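Local coordinates for uronate isomerase (Bacillus halodurans C-125, PDB 3HKA), which probably catalyses the zinc-dependent interconversion of uronates and ketouronates such as D-fructuronate, as a member of the amidohydrolase superfamily, at residues Pro21-His26 / Val137-Met142; Met25-Phe30 / Gln352-Arg357; Arg164-Leu169 / Asp216-Ala221. All blocks are in the same frame, centred on the assembly; numbering follows the deposited sequence.

Contact 1 (Pro21-His26 / Val137-Met142); sequences PVTDMH and VSDVVM. With ZN (zinc ion), chain F; FIX (D-fructuronic acid), chain D.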
# COMPACT_ATOMS: atom_id res chain seq x y z
N PRO A 21 22.45 -11.81 19.15
CA PRO A 21 22.92 -10.48 19.55
C PRO A 21 22.68 -9.53 18.39
O PRO A 21 23.03 -9.82 17.25
CB PRO A 21 24.40 -10.70 19.82
CG PRO A 21 24.45 -12.12 20.29
CD PRO A 21 23.52 -12.81 19.31
N VAL A 22 22.10 -8.37 18.69
CA VAL A 22 21.79 -7.41 17.65
C VAL A 22 22.78 -6.28 17.44
O VAL A 22 23.34 -5.74 18.40
CB VAL A 22 20.41 -6.76 17.93
CG1 VAL A 22 20.10 -5.70 16.87
CG2 VAL A 22 19.34 -7.84 17.98
N THR A 23 23.02 -5.94 16.18
CA THR A 23 23.86 -4.81 15.84
C THR A 23 22.81 -3.80 15.37
O THR A 23 22.16 -4.00 14.35
CB THR A 23 24.83 -5.09 14.68
OG1 THR A 23 25.96 -5.83 15.16
CG2 THR A 23 25.34 -3.78 14.08
N ASP A 24 22.62 -2.74 16.15
CA ASP A 24 21.64 -1.70 15.84
C ASP A 24 22.36 -0.66 14.98
O ASP A 24 23.01 0.24 15.51
CB ASP A 24 21.16 -1.07 17.15
CG ASP A 24 19.81 -0.42 17.02
OD1 ASP A 24 19.49 0.06 15.91
OD2 ASP A 24 19.07 -0.38 18.03
N MET A 25 22.22 -0.76 13.66
CA MET A 25 22.94 0.14 12.77
C MET A 25 22.49 1.60 12.61
O MET A 25 23.06 2.34 11.81
CB MET A 25 23.14 -0.53 11.41
CG MET A 25 21.90 -1.12 10.77
SD MET A 25 20.94 0.18 10.03
CE MET A 25 22.06 0.70 8.71
N HIS A 26 21.49 2.02 13.38
CA HIS A 26 21.06 3.42 13.39
C HIS A 26 20.26 3.78 14.64
O HIS A 26 19.14 3.32 14.82
CB HIS A 26 20.24 3.83 12.17
CG HIS A 26 19.74 5.24 12.25
ND1 HIS A 26 20.59 6.31 12.41
CD2 HIS A 26 18.48 5.75 12.29
CE1 HIS A 26 19.88 7.42 12.56
NE2 HIS A 26 18.60 7.10 12.49
N VAL A 137 21.56 -6.45 22.70
CA VAL A 137 22.21 -5.64 21.67
C VAL A 137 23.70 -5.64 21.97
O VAL A 137 24.12 -5.22 23.05
CB VAL A 137 21.69 -4.19 21.69
CG1 VAL A 137 22.46 -3.34 20.69
CG2 VAL A 137 20.20 -4.17 21.36
N SER A 138 24.49 -6.12 21.02
CA SER A 138 25.94 -6.19 21.18
C SER A 138 26.64 -4.95 20.67
O SER A 138 27.68 -4.55 21.19
CB SER A 138 26.50 -7.40 20.45
OG SER A 138 26.37 -7.24 19.04
N ASP A 139 26.07 -4.34 19.63
CA ASP A 139 26.68 -3.16 19.03
C ASP A 139 25.64 -2.10 18.68
O ASP A 139 24.56 -2.42 18.18
CB ASP A 139 27.46 -3.57 17.79
CG ASP A 139 28.69 -4.38 18.12
OD1 ASP A 139 29.73 -3.78 18.44
OD2 ASP A 139 28.61 -5.63 18.08
N VAL A 140 25.99 -0.85 18.95
CA VAL A 140 25.12 0.28 18.68
C VAL A 140 25.80 1.30 17.77
O VAL A 140 26.95 1.68 18.01
CB VAL A 140 24.72 0.99 20.01
CG1 VAL A 140 23.98 2.28 19.73
CG2 VAL A 140 23.86 0.06 20.84
N VAL A 141 25.11 1.72 16.72
CA VAL A 141 25.66 2.71 15.81
C VAL A 141 25.00 4.04 16.16
O VAL A 141 23.77 4.14 16.21
CB VAL A 141 25.36 2.37 14.32
CG1 VAL A 141 25.87 3.48 13.43
CG2 VAL A 141 26.03 1.05 13.94
N MET A 142 25.82 5.04 16.43
CA MET A 142 25.33 6.37 16.80
C MET A 142 25.12 7.26 15.59
O MET A 142 25.44 6.91 14.46
CB MET A 142 26.34 7.07 17.73
CG MET A 142 26.88 6.24 18.88
SD MET A 142 28.08 7.20 19.87
CE MET A 142 29.55 7.00 18.89
ZN ZN F . 17.15 8.48 13.18
O1A FIX D . 17.80 10.06 11.96
C1 FIX D . 16.88 10.84 11.63
O1B FIX D . 17.00 11.87 10.95
C2 FIX D . 15.45 10.50 12.12
O2 FIX D . 15.39 9.10 12.44
C3 FIX D . 15.08 11.37 13.34
O3 FIX D . 15.19 12.76 12.97
C4 FIX D . 13.65 11.18 13.92
O4 FIX D . 13.32 12.25 14.82
C5 FIX D . 13.46 9.83 14.67
O5 FIX D . 14.38 9.34 15.34
C6 FIX D . 12.13 9.10 14.60
O6 FIX D . 12.29 7.71 14.85
O HOH W 1 23.32 6.40 12.57

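Contact 2 (Met25-Phe30 / Gln352-Arg357); sequences MHTHLF and QHSDAR. With ZN (zinc ion), chain F; FIX (D-fructuronic acid), chain D.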
# COMPACT_ATOMS: atom_id res chain seq x y z
N MET A 25 22.22 -0.76 13.66
CA MET A 25 22.94 0.14 12.77
C MET A 25 22.49 1.60 12.61
O MET A 25 23.06 2.34 11.81
CB MET A 25 23.14 -0.53 11.41
CG MET A 25 21.90 -1.12 10.77
SD MET A 25 20.94 0.18 10.03
CE MET A 25 22.06 0.70 8.71
N HIS A 26 21.49 2.02 13.38
CA HIS A 26 21.06 3.42 13.39
C HIS A 26 20.26 3.78 14.64
O HIS A 26 19.14 3.32 14.82
CB HIS A 26 20.24 3.83 12.17
CG HIS A 26 19.74 5.24 12.25
ND1 HIS A 26 20.59 6.31 12.41
CD2 HIS A 26 18.48 5.75 12.29
CE1 HIS A 26 19.88 7.42 12.56
NE2 HIS A 26 18.60 7.10 12.49
N THR A 27 20.86 4.60 15.49
CA THR A 27 20.20 5.05 16.71
C THR A 27 20.64 6.47 16.97
O THR A 27 21.49 7.02 16.26
CB THR A 27 20.63 4.23 17.95
OG1 THR A 27 21.90 4.70 18.42
CG2 THR A 27 20.73 2.75 17.62
N HIS A 28 20.06 7.06 18.00
CA HIS A 28 20.39 8.41 18.41
C HIS A 28 20.87 8.32 19.86
O HIS A 28 20.56 9.16 20.69
CB HIS A 28 19.16 9.30 18.28
CG HIS A 28 18.79 9.58 16.86
ND1 HIS A 28 19.36 10.59 16.12
CD2 HIS A 28 17.95 8.93 16.02
CE1 HIS A 28 18.90 10.55 14.89
NE2 HIS A 28 18.04 9.56 14.80
N LEU A 29 21.62 7.25 20.14
CA LEU A 29 22.20 7.03 21.46
C LEU A 29 23.68 7.37 21.37
O LEU A 29 24.23 7.43 20.27
CB LEU A 29 22.05 5.56 21.87
CG LEU A 29 20.64 4.98 21.92
CD1 LEU A 29 20.71 3.51 22.35
CD2 LEU A 29 19.78 5.78 22.89
N PHE A 30 24.31 7.61 22.51
CA PHE A 30 25.73 7.94 22.55
C PHE A 30 26.43 7.14 23.63
O PHE A 30 25.79 6.68 24.58
CB PHE A 30 25.91 9.43 22.85
CG PHE A 30 25.37 10.34 21.80
CD1 PHE A 30 26.16 10.74 20.73
CD2 PHE A 30 24.06 10.81 21.88
CE1 PHE A 30 25.66 11.60 19.75
CE2 PHE A 30 23.55 11.67 20.91
CZ PHE A 30 24.36 12.06 19.84
N GLN A 352 15.78 -4.28 10.27
CA GLN A 352 15.44 -3.26 11.25
C GLN A 352 16.57 -2.58 12.00
O GLN A 352 17.70 -3.08 12.08
CB GLN A 352 14.47 -3.88 12.26
CG GLN A 352 13.88 -2.92 13.28
CD GLN A 352 12.95 -1.92 12.65
OE1 GLN A 352 13.33 -1.18 11.74
NE2 GLN A 352 11.70 -1.90 13.12
N HIS A 353 16.23 -1.42 12.55
CA HIS A 353 17.12 -0.62 13.39
C HIS A 353 16.15 0.00 14.41
O HIS A 353 14.95 0.08 14.14
CB HIS A 353 17.87 0.46 12.59
CG HIS A 353 16.99 1.55 12.05
ND1 HIS A 353 16.38 1.47 10.82
CD2 HIS A 353 16.65 2.75 12.56
CE1 HIS A 353 15.70 2.58 10.59
NE2 HIS A 353 15.85 3.38 11.64
N SER A 354 16.65 0.42 15.56
CA SER A 354 15.76 0.98 16.59
C SER A 354 15.51 2.48 16.52
O SER A 354 14.43 2.94 16.87
CB SER A 354 16.29 0.65 17.98
OG SER A 354 17.46 1.40 18.26
N ASP A 355 16.52 3.23 16.08
CA ASP A 355 16.39 4.68 16.02
C ASP A 355 16.19 5.20 17.43
O ASP A 355 15.65 6.29 17.64
CB ASP A 355 15.19 5.09 15.16
CG ASP A 355 15.56 6.07 14.08
OD1 ASP A 355 16.25 7.06 14.38
OD2 ASP A 355 15.16 5.85 12.92
N ALA A 356 16.62 4.41 18.41
CA ALA A 356 16.45 4.77 19.81
C ALA A 356 17.04 6.13 20.14
O ALA A 356 18.18 6.43 19.78
CB ALA A 356 17.07 3.70 20.71
N ARG A 357 16.24 6.96 20.81
CA ARG A 357 16.66 8.28 21.24
C ARG A 357 16.85 8.22 22.75
O ARG A 357 17.61 9.00 23.33
CB ARG A 357 15.59 9.32 20.89
CG ARG A 357 15.70 9.86 19.47
CD ARG A 357 14.55 10.80 19.14
NE ARG A 357 14.76 11.49 17.87
CZ ARG A 357 15.66 12.45 17.69
NH1 ARG A 357 16.43 12.84 18.69
NH2 ARG A 357 15.78 13.03 16.50
ZN ZN F . 17.15 8.48 13.18
O1A FIX D . 17.80 10.06 11.96
C1 FIX D . 16.88 10.84 11.63
O1B FIX D . 17.00 11.87 10.95
C2 FIX D . 15.45 10.50 12.12
O2 FIX D . 15.39 9.10 12.44
C3 FIX D . 15.08 11.37 13.34
O3 FIX D . 15.19 12.76 12.97
C4 FIX D . 13.65 11.18 13.92
O4 FIX D . 13.32 12.25 14.82
C5 FIX D . 13.46 9.83 14.67
O5 FIX D . 14.38 9.34 15.34
C6 FIX D . 12.13 9.10 14.60
O6 FIX D . 12.29 7.71 14.85
O HOH W 2 20.28 -2.86 12.72
O HOH W 3 20.45 9.51 23.79
O HOH W 4 18.78 11.03 21.95

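Contact 3 (Arg164-Leu169 / Asp216-Ala221); sequences RFHAAL and DPVYMA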
# COMPACT_ATOMS: atom_id res chain seq x y z
N ARG A 164 31.47 -0.79 22.26
CA ARG A 164 30.11 -1.17 21.89
C ARG A 164 29.40 -0.11 21.06
O ARG A 164 28.34 -0.37 20.48
CB ARG A 164 29.30 -1.46 23.16
CG ARG A 164 29.79 -2.66 23.95
CD ARG A 164 29.13 -2.70 25.31
NE ARG A 164 29.37 -1.47 26.06
CZ ARG A 164 28.85 -1.20 27.25
NH1 ARG A 164 28.06 -2.07 27.84
NH2 ARG A 164 29.13 -0.04 27.84
N PHE A 165 29.97 1.09 21.00
CA PHE A 165 29.37 2.19 20.24
C PHE A 165 30.21 2.60 19.05
O PHE A 165 31.41 2.87 19.19
CB PHE A 165 29.15 3.40 21.16
CG PHE A 165 28.13 3.16 22.23
CD1 PHE A 165 26.85 3.70 22.12
CD2 PHE A 165 28.43 2.39 23.35
CE1 PHE A 165 25.88 3.46 23.10
CE2 PHE A 165 27.47 2.15 24.34
CZ PHE A 165 26.20 2.68 24.21
N HIS A 166 29.58 2.67 17.88
CA HIS A 166 30.27 3.04 16.66
C HIS A 166 29.78 4.37 16.12
O HIS A 166 28.61 4.72 16.25
CB HIS A 166 30.10 1.95 15.60
CG HIS A 166 30.49 0.59 16.08
ND1 HIS A 166 29.68 -0.18 16.88
CD2 HIS A 166 31.64 -0.11 15.94
CE1 HIS A 166 30.31 -1.30 17.20
NE2 HIS A 166 31.50 -1.27 16.64
N ALA A 167 30.69 5.11 15.50
CA ALA A 167 30.37 6.41 14.95
C ALA A 167 29.85 6.34 13.52
O ALA A 167 30.21 5.45 12.75
CB ALA A 167 31.59 7.31 15.01
N ALA A 168 28.98 7.28 13.19
CA ALA A 168 28.41 7.41 11.85
C ALA A 168 28.38 8.91 11.63
O ALA A 168 27.70 9.63 12.36
CB ALA A 168 27.00 6.83 11.80
N LEU A 169 29.13 9.37 10.64
CA LEU A 169 29.21 10.80 10.33
C LEU A 169 27.94 11.38 9.69
O LEU A 169 27.73 11.24 8.48
CB LEU A 169 30.43 11.05 9.44
CG LEU A 169 30.70 12.47 8.95
CD1 LEU A 169 30.76 13.43 10.12
CD2 LEU A 169 32.01 12.49 8.17
N ASP A 216 36.21 7.63 12.66
CA ASP A 216 36.35 6.28 12.13
C ASP A 216 34.92 5.73 12.02
O ASP A 216 34.60 4.65 12.53
CB ASP A 216 37.19 5.41 13.08
CG ASP A 216 37.39 4.01 12.56
OD1 ASP A 216 37.55 3.85 11.33
OD2 ASP A 216 37.40 3.06 13.37
N PRO A 217 34.04 6.48 11.32
CA PRO A 217 32.64 6.10 11.14
C PRO A 217 32.43 4.87 10.27
O PRO A 217 33.21 4.61 9.36
CB PRO A 217 32.04 7.34 10.49
CG PRO A 217 33.15 7.74 9.56
CD PRO A 217 34.39 7.61 10.44
N VAL A 218 31.38 4.11 10.57
CA VAL A 218 31.06 2.93 9.79
C VAL A 218 30.41 3.37 8.47
O VAL A 218 30.36 2.62 7.50
CB VAL A 218 30.14 1.98 10.57
CG1 VAL A 218 30.92 1.37 11.73
CG2 VAL A 218 28.93 2.73 11.11
N TYR A 219 29.91 4.61 8.45
CA TYR A 219 29.29 5.18 7.26
C TYR A 219 28.97 6.65 7.45
O TYR A 219 28.95 7.15 8.58
CB TYR A 219 28.01 4.40 6.85
CG TYR A 219 26.84 4.43 7.83
CD1 TYR A 219 26.11 5.60 8.04
CD2 TYR A 219 26.45 3.28 8.51
CE1 TYR A 219 25.01 5.62 8.91
CE2 TYR A 219 25.35 3.29 9.38
CZ TYR A 219 24.63 4.46 9.57
OH TYR A 219 23.55 4.47 10.43
N MET A 220 28.77 7.36 6.34
CA MET A 220 28.39 8.77 6.38
C MET A 220 26.89 8.75 6.09
O MET A 220 26.42 7.91 5.33
CB MET A 220 29.14 9.57 5.32
CG MET A 220 30.61 9.77 5.65
SD MET A 220 31.47 10.84 4.48
CE MET A 220 31.94 9.63 3.20
N ALA A 221 26.13 9.65 6.70
CA ALA A 221 24.69 9.65 6.51
C ALA A 221 24.03 11.01 6.34
O ALA A 221 24.60 12.05 6.70
CB ALA A 221 24.03 8.91 7.67
O HOH W 5 33.10 3.90 14.96

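Contact 1 (Pro21-His26 / Val137-Met142)
Strand 22-24, which runs into the zinc ligand His26, pairs in parallel with strand 137-141 in the barrel wall behind the metal site. The pairing begins with a beta bulge: Val22 O receives Ser138 N at 2.9 Å and, more weakly, Asp139 N, so the register slips by one residue. Regular pairing follows, with Asp24 N giving to Asp139 O at 2.8 Å and Val141 N to Asp24 O at 2.8 Å. Beta-branched residues suit such a wall. Val137 lays CG1 against Val22 O, and Val141 spreads its methyls over the Met25 backbone, CG1 3.4 Å from Met25 O and CG2 pressed tightly on Met25 CA. On the face with Asp139, Thr23 holds OG1 beside its own backbone N (chi1 -79°), where Trp409 binds it; on the other face the buried carboxylate of Asp24 accepts from Trp366 and makes a probable, very short bond with Ser354. Farther along the chain, His26 NE2 binds the zinc ion at 2.1 Å, while ND1 donates a hydrogen bond to a water that donates to Met142 O, so metal and water together hold the ring's rotation. His26 and His28, at the end of the first barrel strand, form the amidohydrolase HxH signature.

Contact 2 (Met25-Phe30 / Gln352-Arg357)
His26 and His28 meet Asp355 at the zinc ion: the His28 ring and the Asp355 carboxylate lie side by side in nearly one plane, whereas the His26 ring stands across it, its plane 83° from that of the carboxylate. His26 NE2, His28 NE2 and Asp355 OD1 each bind the metal at 2.1 Å; O1A and O2 of D-fructuronic acid make it five-coordinate. The other carboxylate oxygen, Asp355 OD2, accepts from His353 NE2 at 2.9 Å, a bond that comes from above the carboxylate plane yet lies in the histidine ring plane. His353 also runs alongside His26, its CD2 edge 3.5 Å from His26 CD2, with the rings oblique. Against the His28 ring the guanidinium of Arg357 lies flat, planes 5° apart; its chain, extended from CG to NE, passes His28 CB and delivers NH2 to the ligand's O4 at 3.1 Å. Backbone bonds set the spacing: Asp355 N to His26 O, and His28 N to Ala356 O at 2.7 Å. Apolar Leu29 closes over Ala356 CB. Imidazole nitrogens and a carboxylate suit zinc, and the chelating ligand is probably polarised by the metal, while Arg357 probably holds the middle of the ligand at O4, with weak bonds from NE to O4 and O5. Asp355 bridges the metal, through OD1, and His353, through OD2.

Contact 3 (Arg164-Leu169 / Asp216-Ala221)
Ala168 sets its methyl over one face of the Tyr219 ring, a CH-pi contact with CB 4.1 Å from the ring centroid and displaced toward CE1. Tyr219 places CG between its own N and carbonyl carbon (chi1 65°), which swings the ring back beneath Ala168; the small alanine lets it lie close. Farther on, Leu169 and Met220 run side by side. With CG opposite its backbone N (chi1 178°), Leu169 brings CD2 to 4.0 Å from Met220 CG. Leu169 CB also rests on Pro217 CB, 4.2 Å away, and helix 198-215 packs on both residues. Val218 divides its methyls, CG1 meeting His166 CB and CG2 lying 3.4 Å from Ala167 O. That carbonyl takes Val218 N at 2.8 Å; Leu169 N gives a weak bond to Tyr219 O, and Ala221 N a firm one to Leu169 O at 2.9 Å. Leu169 bridges Met220 in parallel, so strands 169-170 and 220-224 are neighbours joined through helices including 198-215, as in a beta-alpha-beta crossover of the barrel. Backbone amides and a water linking Ala167 N to Asp216 O make the polar links across the contact, while the side chains supply apolar packing and Tyr219 OH bonds Met25 O, toward the zinc site.

From the N terminus, strand 22-24 first pairs with strand 137-141 in contact 1, closing a largely helical loop of about 110 residues. The same first stretch runs on through Met25 and His26 into contact 2, whose partner, 352-357, comes over 320 residues later, so this long closure brings the chain's late part back to its start. Contact 3 lies wholly within that span and after contact 1, joining 164-169 to 216-221 and closing a smaller, mostly helical loop that ends in helix 198-215. Strand 137-141 neighbours strand 165-166, with Met142 N bonded to His166 O, so contacts 1 and 3 continue one wall. Val141 O to Thr27 OG1 ties contact 1 to contact 2, and Tyr219 reaches both from contact 3.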